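Local coordinates for protein glycosyl hydrolase, family 8 (Clostridium perfringens, PDB 3REN) that probably acts as an alpha-amylase, hydrolysing internal alpha-1,4-glucosidic bonds of starch-like glucans, at residues A[146-156]-A[188-199]. Sequence-based numbering, arbitrary orientation.
Sequences LLKHAEENETL and KWEGIYEKSNSI. With EDO (1,2-ethanediol), chain K.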
ATOM      1  N   LEU A 146      -5.057  15.242  10.177  1.00 16.80           N
ATOM      2  CA  LEU A 146      -5.466  15.128   8.763  1.00 17.43           C
ATOM      3  C   LEU A 146      -6.648  16.037   8.499  1.00 17.92           C
ATOM      4  O   LEU A 146      -6.666  16.735   7.483  1.00 18.15           O
ATOM      5  CB  LEU A 146      -5.876  13.713   8.383  1.00 16.22           C
ATOM      6  CG  LEU A 146      -4.851  12.738   7.842  1.00 17.16           C
ATOM      7  CD1 LEU A 146      -5.545  11.391   7.638  1.00 13.87           C
ATOM      8  CD2 LEU A 146      -4.176  13.267   6.571  1.00 12.36           C
ATOM      9  N   LEU A 147      -7.624  16.037   9.408  1.00 19.05           N
ATOM     10  CA  LEU A 147      -8.832  16.884   9.249  1.00 20.61           C
ATOM     11  C   LEU A 147      -8.514  18.380   9.280  1.00 21.06           C
ATOM     12  O   LEU A 147      -9.090  19.163   8.512  1.00 21.19           O
ATOM     13  CB  LEU A 147      -9.880  16.581  10.312  1.00 19.07           C
ATOM     14  CG  LEU A 147     -10.600  15.257  10.090  1.00 22.26           C
ATOM     15  CD1 LEU A 147     -11.496  14.992  11.261  1.00 23.15           C
ATOM     16  CD2 LEU A 147     -11.396  15.219   8.783  1.00 22.36           C
ATOM     17  N   LYS A 148      -7.638  18.749  10.198  1.00 20.92           N
ATOM     18  CA  LYS A 148      -7.158  20.107  10.335  1.00 21.54           C
ATOM     19  C   LYS A 148      -6.293  20.596   9.175  1.00 20.74           C
ATOM     20  O   LYS A 148      -6.328  21.777   8.832  1.00 20.53           O
ATOM     21  CB  LYS A 148      -6.394  20.267  11.653  1.00 21.68           C
ATOM     22  CG  LYS A 148      -5.844  21.665  11.886  1.00 24.73           C
ATOM     23  N   HIS A 149      -5.475  19.709   8.608  1.00 19.39           N
ATOM     24  CA  HIS A 149      -4.432  20.160   7.703  1.00 18.81           C
ATOM     25  C   HIS A 149      -4.579  19.717   6.260  1.00 18.82           C
ATOM     26  O   HIS A 149      -3.930  20.289   5.371  1.00 18.98           O
ATOM     27  CB  HIS A 149      -3.057  19.733   8.200  1.00 18.83           C
ATOM     28  CG  HIS A 149      -2.679  20.334   9.514  1.00 20.83           C
ATOM     29  ND1 HIS A 149      -2.591  21.695   9.712  1.00 25.52           N
ATOM     30  CD2 HIS A 149      -2.394  19.762  10.707  1.00 21.74           C
ATOM     31  CE1 HIS A 149      -2.243  21.934  10.967  1.00 25.24           C
ATOM     32  NE2 HIS A 149      -2.120  20.777  11.589  1.00 24.23           N
ATOM     33  N   ALA A 150      -5.402  18.708   6.011  1.00 17.80           N
ATOM     34  CA  ALA A 150      -5.476  18.149   4.665  1.00 18.08           C
ATOM     35  C   ALA A 150      -6.873  18.173   4.069  1.00 18.53           C
ATOM     36  O   ALA A 150      -7.047  17.711   2.942  1.00 16.79           O
ATOM     37  CB  ALA A 150      -4.966  16.735   4.650  1.00 17.12           C
ATOM     38  N   GLU A 151      -7.860  18.673   4.820  1.00 19.62           N
ATOM     39  CA  GLU A 151      -9.257  18.544   4.407  1.00 21.63           C
ATOM     40  C   GLU A 151      -9.788  19.830   3.760  1.00 23.21           C
ATOM     41  O   GLU A 151      -9.513  20.929   4.217  1.00 23.40           O
ATOM     42  CB  GLU A 151     -10.142  18.093   5.573  1.00 22.07           C
ATOM     43  CG  GLU A 151     -11.647  17.866   5.218  1.00 24.55           C
ATOM     44  CD  GLU A 151     -12.515  19.104   5.440  1.00 30.24           C
ATOM     45  OE1 GLU A 151     -12.020  20.087   6.036  1.00 32.62           O
ATOM     46  OE2 GLU A 151     -13.685  19.130   4.994  1.00 31.94           O
ATOM     47  N   GLU A 152     -10.507  19.678   2.675  1.00 24.37           N
ATOM     48  CA  GLU A 152     -11.128  20.766   1.980  1.00 25.42           C
ATOM     49  C   GLU A 152     -12.467  20.233   1.437  1.00 25.82           C
ATOM     50  O   GLU A 152     -12.453  19.385   0.607  1.00 26.12           O
ATOM     51  CB  GLU A 152     -10.138  21.246   0.907  1.00 25.50           C
ATOM     52  OE1 GLU A 152      -9.439  24.071   1.442  1.00 48.03           O
ATOM     53  OE2 GLU A 152     -10.997  24.751   0.124  1.00 35.51           O
ATOM     54  N   ASN A 153     -13.586  20.743   1.931  1.00 26.20           N
ATOM     55  CA  ASN A 153     -14.943  20.325   1.520  1.00 26.65           C
ATOM     56  C   ASN A 153     -15.116  18.813   1.506  1.00 26.15           C
ATOM     57  O   ASN A 153     -15.519  18.183   0.498  1.00 25.68           O
ATOM     58  CB  ASN A 153     -15.348  20.961   0.191  1.00 26.51           C
ATOM     59  CG  ASN A 153     -15.346  22.483   0.255  1.00 31.64           C
ATOM     60  OD1 ASN A 153     -14.626  23.137  -0.511  1.00 33.52           O
ATOM     61  ND2 ASN A 153     -16.143  23.062   1.186  1.00 32.83           N
ATOM     62  N   GLU A 154     -14.797  18.235   2.664  1.00 25.60           N
ATOM     63  CA  GLU A 154     -14.832  16.799   2.875  1.00 25.00           C
ATOM     64  C   GLU A 154     -13.908  15.951   1.987  1.00 23.70           C
ATOM     65  O   GLU A 154     -14.011  14.735   2.012  1.00 23.76           O
ATOM     66  CB  GLU A 154     -16.271  16.294   2.839  1.00 24.86           C
ATOM     67  CG  GLU A 154     -17.075  16.758   4.040  1.00 29.84           C
ATOM     68  CD  GLU A 154     -18.549  16.458   3.893  1.00 36.08           C
ATOM     69  OE1 GLU A 154     -19.138  15.867   4.831  1.00 37.67           O
ATOM     70  OE2 GLU A 154     -19.113  16.809   2.824  1.00 40.04           O
ATOM     71  N   THR A 155     -13.031  16.589   1.212  1.00 22.60           N
ATOM     72  CA  THR A 155     -12.021  15.891   0.396  1.00 22.04           C
ATOM     73  C   THR A 155     -10.626  16.026   1.063  1.00 20.50           C
ATOM     74  O   THR A 155     -10.215  17.134   1.400  1.00 19.36           O
ATOM     75  CB  THR A 155     -11.910  16.534  -1.006  1.00 22.78           C
ATOM     76  OG1 THR A 155     -13.164  16.438  -1.676  1.00 25.90           O
ATOM     77  CG2 THR A 155     -10.826  15.871  -1.882  1.00 22.91           C
ATOM     78  N   LEU A 156      -9.922  14.910   1.234  1.00 18.07           N
ATOM     79  CA  LEU A 156      -8.518  14.911   1.654  1.00 17.44           C
ATOM     80  C   LEU A 156      -7.584  15.049   0.445  1.00 17.47           C
ATOM     81  O   LEU A 156      -7.649  14.259  -0.512  1.00 17.71           O
ATOM     82  CB  LEU A 156      -8.167  13.612   2.426  1.00 16.93           C
ATOM     83  CG  LEU A 156      -8.966  13.222   3.666  1.00 16.05           C
ATOM     84  CD1 LEU A 156      -8.283  12.062   4.426  1.00 12.07           C
ATOM     85  CD2 LEU A 156      -9.064  14.453   4.572  1.00 16.45           C
ATOM     86  N   LYS A 188     -17.943  12.629  12.536  1.00 27.83           N
ATOM     87  CA  LYS A 188     -17.409  13.579  11.527  1.00 26.37           C
ATOM     88  C   LYS A 188     -16.760  12.854  10.337  1.00 25.38           C
ATOM     89  O   LYS A 188     -16.685  13.403   9.244  1.00 24.54           O
ATOM     90  CB  LYS A 188     -16.424  14.598  12.106  1.00 27.29           C
ATOM     91  CG  LYS A 188     -15.241  14.016  12.866  1.00 27.94           C
ATOM     92  CD  LYS A 188     -14.489  15.113  13.648  1.00 28.57           C
ATOM     93  CE  LYS A 188     -13.554  14.441  14.653  1.00 29.89           C
ATOM     94  NZ  LYS A 188     -12.541  15.356  15.250  1.00 29.21           N
ATOM     95  N   TRP A 189     -16.300  11.620  10.553  1.00 23.15           N
ATOM     96  CA  TRP A 189     -15.654  10.863   9.470  1.00 21.87           C
ATOM     97  C   TRP A 189     -16.604  10.235   8.454  1.00 21.48           C
ATOM     98  O   TRP A 189     -16.145   9.775   7.399  1.00 21.33           O
ATOM     99  CB  TRP A 189     -14.662   9.841  10.007  1.00 20.63           C
ATOM    100  CG  TRP A 189     -13.373  10.503  10.422  1.00 18.20           C
ATOM    101  CD1 TRP A 189     -13.057  10.969  11.667  1.00 15.99           C
ATOM    102  CD2 TRP A 189     -12.265  10.806   9.580  1.00 16.06           C
ATOM    103  NE1 TRP A 189     -11.798  11.534  11.645  1.00 16.82           N
ATOM    104  CE2 TRP A 189     -11.289  11.437  10.381  1.00 15.92           C
ATOM    105  CE3 TRP A 189     -11.982  10.569   8.214  1.00 16.40           C
ATOM    106  CZ2 TRP A 189     -10.049  11.876   9.865  1.00 15.95           C
ATOM    107  CZ3 TRP A 189     -10.750  10.999   7.708  1.00 16.23           C
ATOM    108  CH2 TRP A 189      -9.800  11.643   8.534  1.00 14.60           C
ATOM    109  N   GLU A 190     -17.913  10.223   8.760  1.00 22.19           N
ATOM    110  CA  GLU A 190     -18.949   9.724   7.822  1.00 21.42           C
ATOM    111  C   GLU A 190     -19.041  10.570   6.579  1.00 21.17           C
ATOM    112  O   GLU A 190     -19.161  10.043   5.455  1.00 20.63           O
ATOM    113  CB  GLU A 190     -20.330   9.656   8.484  1.00 22.36           C
ATOM    114  CG  GLU A 190     -20.396   8.596   9.576  1.00 25.18           C
ATOM    115  CD  GLU A 190     -21.765   8.490  10.243  1.00 32.06           C
ATOM    116  OE1 GLU A 190     -22.684   9.312   9.936  1.00 32.40           O
ATOM    117  OE2 GLU A 190     -21.906   7.552  11.072  1.00 34.27           O
ATOM    118  N   GLY A 191     -18.996  11.888   6.778  1.00 19.80           N
ATOM    119  CA  GLY A 191     -19.001  12.815   5.666  1.00 18.93           C
ATOM    120  C   GLY A 191     -17.769  12.637   4.788  1.00 18.45           C
ATOM    121  O   GLY A 191     -17.852  12.748   3.561  1.00 17.78           O
ATOM    122  N   ILE A 192     -16.621  12.379   5.412  1.00 17.81           N
ATOM    123  CA  ILE A 192     -15.379  12.180   4.654  1.00 17.61           C
ATOM    124  C   ILE A 192     -15.472  10.892   3.843  1.00 16.52           C
ATOM    125  O   ILE A 192     -15.132  10.896   2.656  1.00 16.49           O
ATOM    126  CB  ILE A 192     -14.105  12.120   5.567  1.00 17.10           C
ATOM    127  CG1 ILE A 192     -13.974  13.399   6.414  1.00 20.94           C
ATOM    128  CG2 ILE A 192     -12.887  11.981   4.730  1.00 16.39           C
ATOM    129  CD1 ILE A 192     -13.512  14.592   5.619  1.00 19.23           C
ATOM    130  N   TYR A 193     -15.914   9.799   4.498  1.00 16.78           N
ATOM    131  CA  TYR A 193     -16.171   8.526   3.827  1.00 17.26           C
ATOM    132  C   TYR A 193     -17.112   8.681   2.633  1.00 17.37           C
ATOM    133  O   TYR A 193     -16.830   8.137   1.551  1.00 17.15           O
ATOM    134  CB  TYR A 193     -16.749   7.456   4.790  1.00 16.55           C
ATOM    135  CG  TYR A 193     -16.951   6.092   4.125  1.00 18.88           C
ATOM    136  CD1 TYR A 193     -18.066   5.831   3.321  1.00 18.30           C
ATOM    137  CD2 TYR A 193     -16.016   5.063   4.301  1.00 18.44           C
ATOM    138  CE1 TYR A 193     -18.242   4.611   2.730  1.00 17.72           C
ATOM    139  CE2 TYR A 193     -16.188   3.834   3.711  1.00 18.44           C
ATOM    140  CZ  TYR A 193     -17.298   3.610   2.932  1.00 20.71           C
ATOM    141  OH  TYR A 193     -17.477   2.375   2.363  1.00 22.45           O
ATOM    142  N   GLU A 194     -18.223   9.392   2.832  1.00 17.84           N
ATOM    143  CA  GLU A 194     -19.243   9.593   1.777  1.00 19.60           C
ATOM    144  C   GLU A 194     -18.687  10.383   0.579  1.00 19.17           C
ATOM    145  O   GLU A 194     -18.934  10.017  -0.573  1.00 18.67           O
ATOM    146  CB  GLU A 194     -20.508  10.291   2.298  1.00 20.18           C
ATOM    147  CG  GLU A 194     -21.294   9.532   3.381  1.00 27.30           C
ATOM    148  CD  GLU A 194     -21.959   8.226   2.886  1.00 36.80           C
ATOM    149  OE1 GLU A 194     -22.646   8.243   1.831  1.00 39.73           O
ATOM    150  OE2 GLU A 194     -21.818   7.178   3.568  1.00 41.65           O
ATOM    151  N   LYS A 195     -17.937  11.452   0.849  1.00 18.43           N
ATOM    152  CA  LYS A 195     -17.303  12.210  -0.231  1.00 18.07           C
ATOM    153  C   LYS A 195     -16.234  11.403  -0.992  1.00 17.64           C
ATOM    154  O   LYS A 195     -16.246  11.358  -2.231  1.00 17.13           O
ATOM    155  CB  LYS A 195     -16.751  13.540   0.268  1.00 18.96           C
ATOM    156  CG  LYS A 195     -15.993  14.376  -0.799  1.00 20.88           C
ATOM    157  CD  LYS A 195     -16.915  14.864  -1.945  1.00 25.78           C
ATOM    158  CE  LYS A 195     -16.196  15.875  -2.839  1.00 25.91           C
ATOM    159  NZ  LYS A 195     -16.878  16.086  -4.156  1.00 30.19           N
ATOM    160  N   SER A 196     -15.328  10.775  -0.246  1.00 17.38           N
ATOM    161  CA  SER A 196     -14.325   9.848  -0.784  1.00 16.79           C
ATOM    162  C   SER A 196     -14.940   8.768  -1.678  1.00 17.52           C
ATOM    163  O   SER A 196     -14.503   8.562  -2.829  1.00 16.17           O
ATOM    164  CB  SER A 196     -13.562   9.187   0.378  1.00 16.81           C
ATOM    165  OG  SER A 196     -12.891  10.195   1.123  1.00 13.90           O
ATOM    166  N   ASN A 197     -15.971   8.104  -1.169  1.00 17.13           N
ATOM    167  CA  ASN A 197     -16.598   7.052  -1.917  1.00 17.98           C
ATOM    168  C   ASN A 197     -17.250   7.605  -3.211  1.00 18.46           C
ATOM    169  O   ASN A 197     -17.193   6.969  -4.281  1.00 17.57           O
ATOM    170  CB  ASN A 197     -17.622   6.302  -1.056  1.00 17.23           C
ATOM    171  CG  ASN A 197     -18.077   5.015  -1.712  1.00 19.42           C
ATOM    172  OD1 ASN A 197     -17.246   4.192  -2.158  1.00 17.17           O
ATOM    173  ND2 ASN A 197     -19.402   4.839  -1.814  1.00 17.41           N
ATOM    174  N   SER A 198     -17.811   8.808  -3.104  1.00 18.43           N
ATOM    175  CA  SER A 198     -18.413   9.478  -4.264  1.00 19.16           C
ATOM    176  C   SER A 198     -17.357   9.806  -5.314  1.00 18.03           C
ATOM    177  O   SER A 198     -17.599   9.628  -6.492  1.00 18.00           O
ATOM    178  CB  SER A 198     -19.212  10.709  -3.835  1.00 19.55           C
ATOM    179  OG  SER A 198     -19.446  11.567  -4.937  1.00 24.46           O
ATOM    180  N   ILE A 199     -16.177  10.241  -4.880  1.00 17.03           N
ATOM    181  CA  ILE A 199     -15.047  10.472  -5.779  1.00 16.28           C
ATOM    182  C   ILE A 199     -14.675   9.170  -6.520  1.00 17.10           C
ATOM    183  O   ILE A 199     -14.519   9.166  -7.748  1.00 17.18           O
ATOM    184  CB  ILE A 199     -13.828  11.074  -5.022  1.00 15.07           C
ATOM    185  CG1 ILE A 199     -14.163  12.463  -4.484  1.00 14.99           C
ATOM    186  CG2 ILE A 199     -12.636  11.187  -5.895  1.00 13.82           C
ATOM    187  CD1 ILE A 199     -13.062  13.111  -3.579  1.00 10.82           C
TER
HETATM  188  C1  EDO K 378     -17.086  14.087  -6.482  1.00 32.46           C
HETATM  189  O1  EDO K 378     -17.879  13.298  -5.594  1.00 30.56           O
HETATM  190  C2  EDO K 378     -16.941  13.387  -7.827  1.00 31.22           C
HETATM  191  O2  EDO K 378     -18.036  13.831  -8.622  1.00 37.29           O
HETATM  192  O   HOH W   1     -11.955  12.812   0.866  1.00 30.27           O
HETATM  193  O   HOH W   2     -19.786  14.022   2.260  1.00 31.64           O
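Residues 146-156, a helix end running into a tight beta hairpin, lie against helix 188-199; the axes of helical segments 146-150 and 188-199 come no nearer than 12.8 Å, at 53° to each other, while the hairpin turn comes closer, with Glu154 CA 5.0 Å from Ile192 CA. Leu147 lies over one face of the Trp189 indole: its CD2 makes a CH-pi contact with the six-membered ring, and its CG sits 3.4 Å from Trp189 CZ2. With CG anti to its carbonyl carbon (chi1 -73°), Leu147 also brings CD2 against Ile192 CD1, whereas Leu156 CD1 meets the edge of the indole near its plane. Ile192 CD1 reaches on to Glu151 CG and to the backbone of Glu154. The turn from Glu152 to Thr155 is type I'; Glu151, just ahead of it, accepts Glu154 N through OE2 (2.7 Å) on the anti side, tilted 29° out of the carboxylate plane. The extended Glu154 side chain passes along the helix at Gly191, its OE1 3.2 Å from Gly191 CA. Farther along, Lys195 bends at chi2 and lays CE 3.3 Å from Thr155 OG1, its ammonium going on to Gln221. No direct hydrogen bond crosses the interface, but one water donates to Glu154 O and Ser196 OG and accepts from Leu156 N, and another links Gly191 O to Glu154 OE2, the latter bond weak. The contact thus packs a helix-to-hairpin connection, with its two-residue type I' turn, against a neighbouring helix at the periphery of the (alpha/alpha)6 barrel.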